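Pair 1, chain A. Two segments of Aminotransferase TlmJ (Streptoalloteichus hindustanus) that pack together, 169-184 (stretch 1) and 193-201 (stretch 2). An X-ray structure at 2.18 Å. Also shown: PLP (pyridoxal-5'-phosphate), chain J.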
# COMPACT_ATOMS: atom_id res chain seq x y z
N GLY A 169 2.81 30.36 -11.00
CA GLY A 169 2.64 30.31 -9.56
C GLY A 169 1.64 29.31 -9.04
O GLY A 169 1.38 29.28 -7.83
N ARG A 170 1.06 28.48 -9.91
CA ARG A 170 0.09 27.47 -9.50
C ARG A 170 0.72 26.08 -9.63
O ARG A 170 1.28 25.74 -10.68
CB ARG A 170 -1.18 27.55 -10.34
CG ARG A 170 -2.01 28.80 -10.07
CD ARG A 170 -3.34 28.73 -10.78
NE ARG A 170 -4.07 27.51 -10.46
CZ ARG A 170 -5.30 27.24 -10.91
NH1 ARG A 170 -5.89 26.10 -10.56
NH2 ARG A 170 -5.93 28.10 -11.69
N ALA A 171 0.61 25.29 -8.57
CA ALA A 171 1.27 24.00 -8.53
C ALA A 171 0.61 23.01 -9.48
O ALA A 171 -0.62 22.94 -9.58
CB ALA A 171 1.26 23.45 -7.10
N CYS A 172 1.43 22.24 -10.18
CA CYS A 172 0.92 21.13 -10.97
C CYS A 172 0.20 20.14 -10.05
O CYS A 172 0.63 19.89 -8.93
CB CYS A 172 2.06 20.42 -11.71
SG CYS A 172 2.84 21.43 -13.00
N GLY A 173 -0.92 19.61 -10.54
CA GLY A 173 -1.79 18.79 -9.73
C GLY A 173 -2.95 19.54 -9.10
O GLY A 173 -3.78 18.92 -8.44
N THR A 174 -3.02 20.86 -9.28
CA THR A 174 -4.10 21.67 -8.76
C THR A 174 -4.90 22.38 -9.85
O THR A 174 -5.79 23.17 -9.53
CB THR A 174 -3.56 22.72 -7.77
OG1 THR A 174 -2.71 23.63 -8.47
CG2 THR A 174 -2.78 22.05 -6.65
N LEU A 175 -4.59 22.13 -11.12
CA LEU A 175 -5.31 22.77 -12.21
C LEU A 175 -6.50 21.95 -12.70
O LEU A 175 -7.48 22.52 -13.19
CB LEU A 175 -4.37 23.06 -13.39
CG LEU A 175 -3.52 24.33 -13.33
CD1 LEU A 175 -2.46 24.25 -12.25
CD2 LEU A 175 -2.89 24.59 -14.69
N GLY A 176 -6.43 20.63 -12.57
CA GLY A 176 -7.53 19.76 -12.93
C GLY A 176 -8.45 19.52 -11.75
O GLY A 176 -8.49 20.29 -10.79
N ASP A 177 -9.21 18.43 -11.84
CA ASP A 177 -10.14 18.07 -10.78
C ASP A 177 -9.48 17.24 -9.69
O ASP A 177 -9.81 17.39 -8.51
CB ASP A 177 -11.33 17.32 -11.37
CG ASP A 177 -12.14 18.19 -12.32
OD1 ASP A 177 -12.92 19.03 -11.83
OD2 ASP A 177 -11.98 18.04 -13.54
N VAL A 178 -8.55 16.36 -10.06
CA VAL A 178 -7.85 15.50 -9.11
C VAL A 178 -6.36 15.53 -9.42
O VAL A 178 -5.96 15.52 -10.59
CB VAL A 178 -8.38 14.05 -9.14
CG1 VAL A 178 -7.67 13.20 -8.09
CG2 VAL A 178 -9.89 14.02 -8.94
N GLY A 179 -5.54 15.59 -8.38
CA GLY A 179 -4.10 15.45 -8.51
C GLY A 179 -3.60 14.30 -7.66
O GLY A 179 -4.11 14.06 -6.57
N VAL A 180 -2.61 13.57 -8.19
CA VAL A 180 -2.01 12.44 -7.49
C VAL A 180 -0.49 12.60 -7.53
O VAL A 180 0.07 12.96 -8.57
CB VAL A 180 -2.42 11.09 -8.11
CG1 VAL A 180 -2.22 9.97 -7.10
CG2 VAL A 180 -3.87 11.13 -8.60
N TRP A 181 0.16 12.32 -6.41
CA TRP A 181 1.61 12.40 -6.29
C TRP A 181 2.16 11.07 -5.81
O TRP A 181 1.47 10.27 -5.18
CB TRP A 181 2.03 13.51 -5.31
CG TRP A 181 1.80 14.89 -5.82
CD1 TRP A 181 2.74 15.74 -6.35
CD2 TRP A 181 0.56 15.60 -5.85
NE1 TRP A 181 2.15 16.93 -6.70
CE2 TRP A 181 0.81 16.87 -6.41
CE3 TRP A 181 -0.74 15.28 -5.46
CZ2 TRP A 181 -0.19 17.82 -6.59
CZ3 TRP A 181 -1.73 16.23 -5.64
CH2 TRP A 181 -1.45 17.48 -6.20
N SER A 182 3.44 10.84 -6.12
CA SER A 182 4.16 9.65 -5.68
C SER A 182 5.34 10.05 -4.81
O SER A 182 6.07 11.00 -5.13
CB SER A 182 4.67 8.82 -6.86
OG SER A 182 5.52 7.79 -6.39
N PHE A 183 5.54 9.30 -3.73
CA PHE A 183 6.70 9.46 -2.86
C PHE A 183 7.51 8.17 -2.80
O PHE A 183 8.15 7.88 -1.78
CB PHE A 183 6.27 9.92 -1.47
CG PHE A 183 5.37 11.12 -1.46
CD1 PHE A 183 5.65 12.23 -2.25
CD2 PHE A 183 4.22 11.14 -0.68
CE1 PHE A 183 4.82 13.34 -2.24
CE2 PHE A 183 3.38 12.25 -0.68
CZ PHE A 183 3.68 13.35 -1.46
N ASP A 184 7.49 7.38 -3.87
CA ASP A 184 8.18 6.10 -3.85
C ASP A 184 9.69 6.32 -3.98
O ASP A 184 10.17 7.45 -4.12
CB ASP A 184 7.62 5.16 -4.93
CG ASP A 184 8.06 5.51 -6.36
OD1 ASP A 184 9.00 6.29 -6.58
OD2 ASP A 184 7.44 4.95 -7.29
N ASP A 193 7.66 4.48 0.48
CA ASP A 193 6.43 4.42 -0.29
C ASP A 193 5.46 5.45 0.27
O ASP A 193 5.48 5.74 1.47
CB ASP A 193 5.79 3.02 -0.26
CG ASP A 193 6.34 2.11 -1.34
OD1 ASP A 193 6.44 2.55 -2.51
OD2 ASP A 193 6.68 0.95 -1.03
N GLY A 194 4.63 6.01 -0.60
CA GLY A 194 3.71 7.05 -0.18
C GLY A 194 3.02 7.74 -1.33
O GLY A 194 3.61 7.90 -2.41
N GLY A 195 1.77 8.15 -1.12
CA GLY A 195 1.03 8.85 -2.14
C GLY A 195 0.26 10.01 -1.53
O GLY A 195 0.16 10.16 -0.31
N MSE A 196 -0.30 10.83 -2.42
CA MSE A 196 -1.10 11.96 -1.99
C MSE A 196 -2.15 12.28 -3.04
O MSE A 196 -1.89 12.22 -4.24
CB MSE A 196 -0.22 13.18 -1.73
CG MSE A 196 -0.95 14.33 -1.05
SE MSE A 196 -1.21 14.06 0.87
CE MSE A 196 0.63 14.32 1.45
N LEU A 197 -3.36 12.59 -2.58
CA LEU A 197 -4.45 13.00 -3.45
C LEU A 197 -4.84 14.44 -3.15
O LEU A 197 -4.80 14.87 -1.99
CB LEU A 197 -5.67 12.09 -3.26
CG LEU A 197 -5.60 10.70 -3.89
CD1 LEU A 197 -6.73 9.83 -3.37
CD2 LEU A 197 -5.66 10.81 -5.40
N CYS A 198 -5.20 15.18 -4.19
CA CYS A 198 -5.73 16.53 -4.04
C CYS A 198 -6.99 16.65 -4.90
O CYS A 198 -6.95 16.39 -6.10
CB CYS A 198 -4.71 17.59 -4.44
SG CYS A 198 -5.29 19.29 -4.23
N PHE A 199 -8.09 17.05 -4.27
CA PHE A 199 -9.37 17.17 -4.95
C PHE A 199 -9.81 18.62 -4.99
O PHE A 199 -9.69 19.34 -3.99
CB PHE A 199 -10.44 16.33 -4.24
CG PHE A 199 -10.17 14.86 -4.26
CD1 PHE A 199 -9.41 14.27 -3.26
CD2 PHE A 199 -10.67 14.06 -5.27
CE1 PHE A 199 -9.16 12.91 -3.28
CE2 PHE A 199 -10.42 12.70 -5.30
CZ PHE A 199 -9.66 12.13 -4.30
N ARG A 200 -10.30 19.05 -6.15
CA ARG A 200 -10.92 20.37 -6.23
C ARG A 200 -12.20 20.42 -5.42
O ARG A 200 -12.52 21.44 -4.80
CB ARG A 200 -11.18 20.73 -7.69
CG ARG A 200 -11.05 22.20 -8.01
CD ARG A 200 -10.10 22.40 -9.18
NE ARG A 200 -10.73 23.09 -10.31
CZ ARG A 200 -10.21 24.15 -10.91
NH1 ARG A 200 -9.05 24.65 -10.50
NH2 ARG A 200 -10.85 24.72 -11.92
N ASP A 201 -12.94 19.31 -5.39
CA ASP A 201 -14.18 19.22 -4.63
C ASP A 201 -13.89 18.68 -3.24
O ASP A 201 -13.43 17.54 -3.12
CB ASP A 201 -15.18 18.32 -5.35
CG ASP A 201 -16.50 18.20 -4.61
OD1 ASP A 201 -16.77 19.01 -3.70
OD2 ASP A 201 -17.27 17.28 -4.95
N1 PLP J . 8.15 2.66 7.50
C2 PLP J . 8.78 3.48 6.60
C2A PLP J . 9.94 4.32 7.04
C3 PLP J . 8.36 3.52 5.28
O3 PLP J . 9.01 4.35 4.40
C4 PLP J . 7.29 2.75 4.84
C4A PLP J . 6.52 3.30 3.67
O4A PLP J . 5.33 3.62 3.75
C5 PLP J . 6.65 1.93 5.77
C6 PLP J . 7.08 1.89 7.09
C5A PLP J . 5.48 1.04 5.38
O4P PLP J . 5.72 0.40 4.15
O HOH W 1 -6.73 19.18 -7.97
O HOH W 2 -12.29 17.11 -7.22

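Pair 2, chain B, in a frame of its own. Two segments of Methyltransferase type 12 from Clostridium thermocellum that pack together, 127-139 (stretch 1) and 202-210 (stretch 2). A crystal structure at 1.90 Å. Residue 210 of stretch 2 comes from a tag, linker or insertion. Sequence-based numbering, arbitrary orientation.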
# COMPACT_ATOMS: atom_id res chain seq x y z
N LEU B 127 -7.47 7.38 4.98
CA LEU B 127 -6.07 7.07 5.23
C LEU B 127 -5.35 8.00 6.21
O LEU B 127 -4.80 7.54 7.22
CB LEU B 127 -5.31 7.05 3.90
CG LEU B 127 -3.81 6.75 3.91
CD1 LEU B 127 -3.51 5.49 4.72
CD2 LEU B 127 -3.33 6.58 2.48
N PHE B 128 -5.36 9.29 5.93
CA PHE B 128 -4.65 10.26 6.76
C PHE B 128 -5.42 10.87 7.93
O PHE B 128 -4.81 11.45 8.82
CB PHE B 128 -4.09 11.37 5.87
CG PHE B 128 -3.15 10.87 4.80
CD1 PHE B 128 -1.89 10.37 5.14
CD2 PHE B 128 -3.53 10.89 3.46
CE1 PHE B 128 -1.03 9.88 4.16
CE2 PHE B 128 -2.67 10.40 2.47
CZ PHE B 128 -1.42 9.90 2.82
N GLU B 129 -6.74 10.75 7.93
CA GLU B 129 -7.52 11.31 9.02
C GLU B 129 -8.12 10.22 9.91
O GLU B 129 -8.02 10.29 11.13
CB GLU B 129 -8.63 12.21 8.48
CG GLU B 129 -9.33 13.04 9.55
CD GLU B 129 -10.48 13.85 9.00
OE1 GLU B 129 -10.25 14.68 8.09
OE2 GLU B 129 -11.62 13.65 9.47
N PHE B 130 -8.74 9.22 9.29
CA PHE B 130 -9.35 8.12 10.03
C PHE B 130 -8.31 7.14 10.58
O PHE B 130 -8.19 6.95 11.79
CB PHE B 130 -10.34 7.36 9.14
CG PHE B 130 -11.48 8.21 8.61
CD1 PHE B 130 -12.33 7.71 7.63
CD2 PHE B 130 -11.71 9.49 9.11
CE1 PHE B 130 -13.40 8.47 7.15
CE2 PHE B 130 -12.78 10.26 8.63
CZ PHE B 130 -13.62 9.75 7.65
N THR B 131 -7.55 6.52 9.69
CA THR B 131 -6.54 5.56 10.10
C THR B 131 -5.40 6.30 10.79
O THR B 131 -4.97 5.94 11.89
CB THR B 131 -6.05 4.78 8.87
OG1 THR B 131 -7.19 4.36 8.12
CG2 THR B 131 -5.25 3.55 9.28
N ARG B 132 -4.91 7.35 10.14
CA ARG B 132 -3.86 8.21 10.67
C ARG B 132 -2.75 7.51 11.46
O ARG B 132 -2.54 7.81 12.64
CB ARG B 132 -4.52 9.29 11.55
CG ARG B 132 -3.67 10.53 11.82
CD ARG B 132 -4.53 11.63 12.45
NE ARG B 132 -3.79 12.87 12.65
CZ ARG B 132 -3.45 13.72 11.68
NH1 ARG B 132 -3.79 13.47 10.42
NH2 ARG B 132 -2.75 14.81 11.97
N PRO B 133 -2.01 6.58 10.82
CA PRO B 133 -0.93 5.88 11.52
C PRO B 133 0.35 6.72 11.53
O PRO B 133 0.46 7.71 10.80
CB PRO B 133 -0.77 4.60 10.70
CG PRO B 133 -1.01 5.11 9.29
CD PRO B 133 -2.21 6.04 9.46
N GLN B 134 1.32 6.34 12.37
CA GLN B 134 2.57 7.07 12.45
C GLN B 134 3.27 7.09 11.09
O GLN B 134 3.90 8.09 10.72
CB GLN B 134 3.49 6.44 13.50
CG GLN B 134 4.87 7.05 13.54
CD GLN B 134 4.86 8.51 13.96
OE1 GLN B 134 5.77 9.27 13.62
NE2 GLN B 134 3.84 8.90 14.72
N THR B 135 3.16 6.00 10.35
CA THR B 135 3.78 5.90 9.03
C THR B 135 2.79 5.43 7.96
O THR B 135 2.02 4.50 8.20
CB THR B 135 4.96 4.90 9.04
OG1 THR B 135 5.92 5.30 10.02
CG2 THR B 135 5.63 4.85 7.66
N VAL B 136 2.83 6.06 6.79
CA VAL B 136 1.97 5.64 5.68
C VAL B 136 2.91 5.42 4.49
O VAL B 136 3.74 6.27 4.19
CB VAL B 136 0.93 6.70 5.29
CG1 VAL B 136 0.15 6.23 4.06
CG2 VAL B 136 -0.03 6.96 6.46
N ILE B 137 2.79 4.26 3.85
CA ILE B 137 3.62 3.95 2.69
C ILE B 137 2.72 3.79 1.48
O ILE B 137 1.86 2.91 1.46
CB ILE B 137 4.41 2.63 2.91
CG1 ILE B 137 5.34 2.77 4.12
CG2 ILE B 137 5.21 2.29 1.65
CD1 ILE B 137 6.05 1.48 4.49
N VAL B 138 2.89 4.66 0.49
CA VAL B 138 2.08 4.60 -0.73
C VAL B 138 2.98 4.25 -1.90
O VAL B 138 3.98 4.93 -2.14
CB VAL B 138 1.38 5.95 -1.04
CG1 VAL B 138 0.48 5.80 -2.26
CG2 VAL B 138 0.56 6.43 0.16
N SER B 139 2.63 3.19 -2.62
CA SER B 139 3.40 2.75 -3.77
C SER B 139 2.50 2.76 -5.00
O SER B 139 1.36 2.30 -4.96
CB SER B 139 3.94 1.34 -3.54
OG SER B 139 4.67 0.87 -4.67
N THR B 202 8.56 1.91 -10.45
CA THR B 202 7.69 2.22 -9.32
C THR B 202 8.17 3.41 -8.51
O THR B 202 9.37 3.66 -8.40
CB THR B 202 7.59 0.99 -8.38
OG1 THR B 202 7.03 -0.11 -9.10
CG2 THR B 202 6.73 1.29 -7.17
N GLN B 203 7.23 4.14 -7.94
CA GLN B 203 7.57 5.28 -7.12
C GLN B 203 6.88 5.08 -5.77
O GLN B 203 5.79 4.49 -5.69
CB GLN B 203 7.15 6.61 -7.79
CG GLN B 203 5.71 6.72 -8.23
CD GLN B 203 5.42 8.01 -9.01
OE1 GLN B 203 6.07 9.04 -8.80
NE2 GLN B 203 4.43 7.96 -9.90
N MET B 204 7.53 5.53 -4.70
CA MET B 204 6.98 5.35 -3.37
C MET B 204 7.13 6.59 -2.51
O MET B 204 8.16 7.26 -2.54
CB MET B 204 7.68 4.15 -2.70
CG MET B 204 7.37 3.93 -1.22
SD MET B 204 8.29 2.49 -0.60
CE MET B 204 7.58 1.24 -1.59
N GLY B 205 6.07 6.89 -1.76
CA GLY B 205 6.09 8.03 -0.87
C GLY B 205 5.94 7.49 0.54
O GLY B 205 5.05 6.67 0.81
N VAL B 206 6.83 7.90 1.44
CA VAL B 206 6.75 7.46 2.83
C VAL B 206 6.34 8.68 3.64
O VAL B 206 7.05 9.69 3.71
CB VAL B 206 8.10 6.90 3.33
CG1 VAL B 206 7.98 6.44 4.78
CG2 VAL B 206 8.53 5.74 2.44
N PHE B 207 5.15 8.59 4.24
CA PHE B 207 4.60 9.68 5.03
C PHE B 207 4.82 9.41 6.51
O PHE B 207 4.61 8.30 6.98
CB PHE B 207 3.09 9.80 4.77
CG PHE B 207 2.72 10.16 3.36
CD1 PHE B 207 2.36 11.46 3.02
CD2 PHE B 207 2.67 9.18 2.37
CE1 PHE B 207 1.95 11.79 1.72
CE2 PHE B 207 2.27 9.49 1.07
CZ PHE B 207 1.90 10.80 0.74
N THR B 208 5.22 10.45 7.24
CA THR B 208 5.45 10.34 8.68
C THR B 208 4.59 11.38 9.39
O THR B 208 4.63 12.56 9.06
CB THR B 208 6.94 10.59 9.01
OG1 THR B 208 7.73 9.56 8.41
CG2 THR B 208 7.16 10.57 10.54
N LEU B 209 3.81 10.92 10.36
CA LEU B 209 2.91 11.80 11.11
C LEU B 209 3.71 12.89 11.80
O LEU B 209 4.70 12.61 12.49
CB LEU B 209 2.11 10.99 12.13
CG LEU B 209 1.03 11.76 12.92
CD1 LEU B 209 0.03 12.37 11.95
CD2 LEU B 209 0.33 10.81 13.88
N GLY B 210 3.29 14.14 11.61
CA GLY B 210 3.98 15.27 12.22
C GLY B 210 4.77 16.05 11.19
O GLY B 210 5.09 15.53 10.12
O HOH W 3 7.88 7.28 9.49

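What backbone arrangement do the two pairs share? In each, two neighbouring strands run antiparallel, their axes 4.7 Å apart at closest approach and their directions 166° apart in pair 1 and 165° in pair 2. Fourteen central residues superpose with an RMSD of 0.5 Å, and the register agrees: V178(A) to S182(A) match T135(B) to S139(B), while G195(A) to F199(A) match M204(B) to T208(B). The hydrogen bonding repeats as well. R200(A) N donates to D177(A) O at 2.9 Å, as L209(B) N does to Q134(B) O at 2.9 Å. Next comes a reciprocal pair: G179(A) N to C198(A) O and C198(A) N to G179(A) O, both 2.8 Å, correspond to V136(B) N to F207(B) O at 2.9 Å and F207(B) N to V136(B) O at 2.7 Å. One rung differs in strength, for M196(A) N to W181(A) O is a weak 3.3 Å bond, whereas G205(B) N lies 2.9 Å from V138(B) O.

How is the face carrying G179(A), W181(A), M196(A) and C198(A) filled, and what replaces it in pair 2? The bulk changes strands. In pair 1 the large ring belongs to W181(A), which reaches diagonally so that its CZ3 lies 3.5 Å from C198(A) CB, with C198(A) at the edge of the ring. In pair 2 the matching diagonal runs the other way: F207(B), at the position of C198(A), brings CE2 to 3.6 Å from CG2 of V138(B), the match of W181(A). The glycines also trade strands. G179(A) faces C198(A), and a CB there would clash with G173(A) O; its match V136(B) instead packs CB against F207(B) CB at 3.8 Å. Conversely, M196(A), whose CB is 4.2 Å from W181(A) CB, is matched by G205(B).

What else from stretch 1 reaches this face? In pair 1, F183(A) CE2 lies 3.9 Å from M196(A) CB. In pair 2, F128(B), from the helix before the strand, turns its ring edge toward the face of F207(B), with centroids 4.9 Å apart and planes at 54°. At the matched ends of stretch 2, R200(A) CD lies 3.1 Å from G176(A) O, while L209(B) CD1 lies 3.7 Å from R132(B) NH2, over one face of the guanidinium.

How do the side chains on the other face compare? V178(A) and T135(B) nearly coincide, their side-chain centres 0.3 Å apart, yet their chemistry differs. V178(A) CG2 meets F199(A) CD2 at 3.8 Å, an apolar contact; in pair 2 a water links the matching threonines, 2.8 Å from T135(B) OG1 and 2.5 Å from T208(B) OG1. Farther along, V180(A) CG2 packs on L197(A) CD2 at 3.7 Å. Their counterparts I137(B) and V206(B) keep similar positions without such a contact; I137(B) CG2 instead reaches M204(B) SD at 3.8 Å, while V206(B) CG1 lies 4.0 Å from T135(B) CG2. The match of M204(B), G195(A), offers no side chain.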